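Local coordinates for protein transcriptional regulator, IclR family (Alicyclobacillus acidocaldarius subsp. acidocaldarius, PDB 5TJJ) that probably binds DNA and regulates transcription as a member of the IclR family, joining a helix-turn-helix domain to a GAF-like C-terminal domain, at residues Ala152-Asp155 with Glu156-Arg160. Residues are numbered along the deposited sequence; the frame is centred on the assembly and turned at random.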
ATOM      1  N   ALA A 152      23.247  -1.449 -15.818  1.00 40.38           N
ATOM      2  CA  ALA A 152      23.910  -0.188 -15.592  1.00 40.22           C
ATOM      3  C   ALA A 152      23.827   0.278 -14.131  1.00 40.78           C
ATOM      4  O   ALA A 152      24.680   1.078 -13.658  1.00 42.75           O
ATOM      5  CB  ALA A 152      23.327   0.866 -16.520  1.00 40.30           C
ATOM      6  N   TYR A 153      22.801  -0.193 -13.426  1.00 40.46           N
ATOM      7  CA  TYR A 153      22.580   0.193 -12.033  1.00 41.61           C
ATOM      8  C   TYR A 153      23.015  -0.842 -10.992  1.00 43.69           C
ATOM      9  O   TYR A 153      22.807  -0.625  -9.812  1.00 48.34           O
ATOM     10  CB  TYR A 153      21.129   0.616 -11.844  1.00 40.92           C
ATOM     11  CG  TYR A 153      20.777   1.826 -12.667  1.00 39.69           C
ATOM     12  CD1 TYR A 153      21.117   3.101 -12.241  1.00 39.83           C
ATOM     13  CD2 TYR A 153      20.134   1.693 -13.908  1.00 39.09           C
ATOM     14  CE1 TYR A 153      20.813   4.214 -13.016  1.00 40.16           C
ATOM     15  CE2 TYR A 153      19.849   2.805 -14.708  1.00 38.19           C
ATOM     16  CZ  TYR A 153      20.181   4.059 -14.244  1.00 39.23           C
ATOM     17  OH  TYR A 153      19.876   5.168 -14.977  1.00 41.04           O
ATOM     18  N   ASP A 154      23.652  -1.941 -11.406  1.00 44.87           N
ATOM     19  CA  ASP A 154      24.408  -2.781 -10.489  1.00 44.35           C
ATOM     20  C   ASP A 154      25.811  -2.228 -10.250  1.00 44.88           C
ATOM     21  O   ASP A 154      26.310  -1.391 -11.008  1.00 43.73           O
ATOM     22  CB  ASP A 154      24.532  -4.198 -11.051  1.00 47.06           C
ATOM     23  CG  ASP A 154      23.207  -4.935 -11.112  1.00 48.50           C
ATOM     24  OD1 ASP A 154      22.297  -4.630 -10.322  1.00 51.32           O
ATOM     25  OD2 ASP A 154      23.066  -5.830 -11.961  1.00 50.48           O
ATOM     26  N   ASP A 155      26.456  -2.739  -9.200  1.00 45.23           N
ATOM     27  CA  ASP A 155      27.880  -2.510  -8.960  1.00 46.21           C
ATOM     28  C   ASP A 155      28.668  -2.872 -10.222  1.00 44.95           C
ATOM     29  O   ASP A 155      28.288  -3.774 -10.971  1.00 43.29           O
ATOM     30  CB  ASP A 155      28.386  -3.352  -7.761  1.00 47.88           C
ATOM     31  CG  ASP A 155      29.791  -2.925  -7.278  1.00 51.06           C
ATOM     32  OD1 ASP A 155      29.940  -1.804  -6.738  1.00 54.40           O
ATOM     33  OD2 ASP A 155      30.760  -3.704  -7.433  1.00 51.60           O
ATOM     34  N   GLU A 156      29.757  -2.151 -10.448  1.00 46.18           N
ATOM     35  CA  GLU A 156      30.662  -2.436 -11.550  1.00 47.54           C
ATOM     36  C   GLU A 156      31.231  -3.839 -11.499  1.00 46.16           C
ATOM     37  O   GLU A 156      31.552  -4.376 -12.564  1.00 45.58           O
ATOM     38  CB  GLU A 156      31.810  -1.425 -11.625  1.00 51.80           C
ATOM     39  CG  GLU A 156      31.440  -0.173 -12.428  1.00 56.65           C
ATOM     40  CD  GLU A 156      32.004   1.120 -11.864  1.00 60.10           C
ATOM     41  OE1 GLU A 156      31.205   2.065 -11.677  1.00 62.55           O
ATOM     42  OE2 GLU A 156      33.233   1.183 -11.604  1.00 63.84           O
ATOM     43  N   SER A 157      31.345  -4.438 -10.305  1.00 43.81           N
ATOM     44  CA  SER A 157      31.815  -5.849 -10.187  1.00 43.62           C
ATOM     45  C   SER A 157      30.904  -6.829 -10.949  1.00 42.04           C
ATOM     46  O   SER A 157      31.383  -7.781 -11.505  1.00 42.28           O
ATOM     47  CB  SER A 157      32.020  -6.284  -8.722  1.00 43.59           C
ATOM     48  OG  SER A 157      30.804  -6.206  -8.015  1.00 44.73           O
ATOM     49  N   THR A 158      29.605  -6.557 -10.998  1.00 40.92           N
ATOM     50  CA  THR A 158      28.673  -7.335 -11.799  1.00 39.79           C
ATOM     51  C   THR A 158      28.922  -7.111 -13.297  1.00 39.58           C
ATOM     52  O   THR A 158      28.863  -8.057 -14.084  1.00 38.71           O
ATOM     53  CB  THR A 158      27.221  -6.951 -11.450  1.00 39.63           C
ATOM     54  OG1 THR A 158      27.013  -7.114 -10.041  1.00 40.06           O
ATOM     55  CG2 THR A 158      26.204  -7.821 -12.219  1.00 39.81           C
ATOM     56  N   TRP A 159      29.204  -5.870 -13.693  1.00 38.60           N
ATOM     57  CA  TRP A 159      29.473  -5.604 -15.097  1.00 39.23           C
ATOM     58  C   TRP A 159      30.634  -6.479 -15.535  1.00 39.91           C
ATOM     59  O   TRP A 159      30.573  -7.118 -16.575  1.00 41.21           O
ATOM     60  CB  TRP A 159      29.904  -4.161 -15.399  1.00 38.87           C
ATOM     61  CG  TRP A 159      29.020  -3.098 -15.066  1.00 37.72           C
ATOM     62  CD1 TRP A 159      27.755  -3.190 -14.566  1.00 36.81           C
ATOM     63  CD2 TRP A 159      29.287  -1.707 -15.252  1.00 38.42           C
ATOM     64  NE1 TRP A 159      27.212  -1.931 -14.407  1.00 36.46           N
ATOM     65  CE2 TRP A 159      28.126  -0.998 -14.829  1.00 38.08           C
ATOM     66  CE3 TRP A 159      30.393  -0.987 -15.719  1.00 39.22           C
ATOM     67  CZ2 TRP A 159      28.037   0.398 -14.878  1.00 38.40           C
ATOM     68  CZ3 TRP A 159      30.322   0.402 -15.743  1.00 40.55           C
ATOM     69  CH2 TRP A 159      29.137   1.084 -15.336  1.00 39.94           C
ATOM     70  N   ARG A 160      31.694  -6.467 -14.741  1.00 40.56           N
ATOM     71  CA  ARG A 160      32.888  -7.221 -15.053  1.00 42.72           C
ATOM     72  C   ARG A 160      32.639  -8.723 -15.065  1.00 42.59           C
ATOM     73  O   ARG A 160      33.170  -9.407 -15.956  1.00 43.34           O
ATOM     74  CB  ARG A 160      34.038  -6.857 -14.126  1.00 45.08           C
ATOM     75  CG  ARG A 160      34.612  -5.482 -14.400  1.00 47.74           C
ATOM     76  CD  ARG A 160      35.924  -5.264 -13.677  1.00 50.27           C
ATOM     77  NE  ARG A 160      35.692  -5.044 -12.260  1.00 52.20           N
ATOM     78  CZ  ARG A 160      35.307  -3.889 -11.693  1.00 54.06           C
ATOM     79  NH1 ARG A 160      35.142  -3.838 -10.365  1.00 52.63           N
ATOM     80  NH2 ARG A 160      35.082  -2.782 -12.433  1.00 55.75           N
TER
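Asp155 caps the N-terminus of helix 156-164, a compact example of how an aspartate side chain stands in for the acceptors that a first helical turn lacks. Its OD2 accepts from Ser157 N at 3.0 Å, well above the carboxylate plane, and from Ser157 OG at 2.6 Å through the anti lone pair. With CG anti to the backbone N (chi1 -168°), the carboxylate swings towards the helix start. The backbone adds a weak bond, Thr158 N to Asp155 O.

Van der Waals contact follows on another side, where Asp154 CB lies 3.9 Å from Thr158 CB and Thr158 CG2 brushes Asp154 OD2; that oxygen is salt-bridged to Arg110.

The third element is aromatic. Trp159 points its indole back toward the loop, edge first at Ala152 O, 3.6 Å from CZ2, while Glu156 CG covers one face near the rim and NE1 donates to Leu151 O. A leucine here would probably leave Leu151 O without this donor and open a gap beside Ala152 and Leu185 of helix 178-191.

One carboxylate oxygen thus takes two donors, and its negative charge, set at the helix's N-terminal end, is likely to be stabilised by the helix dipole.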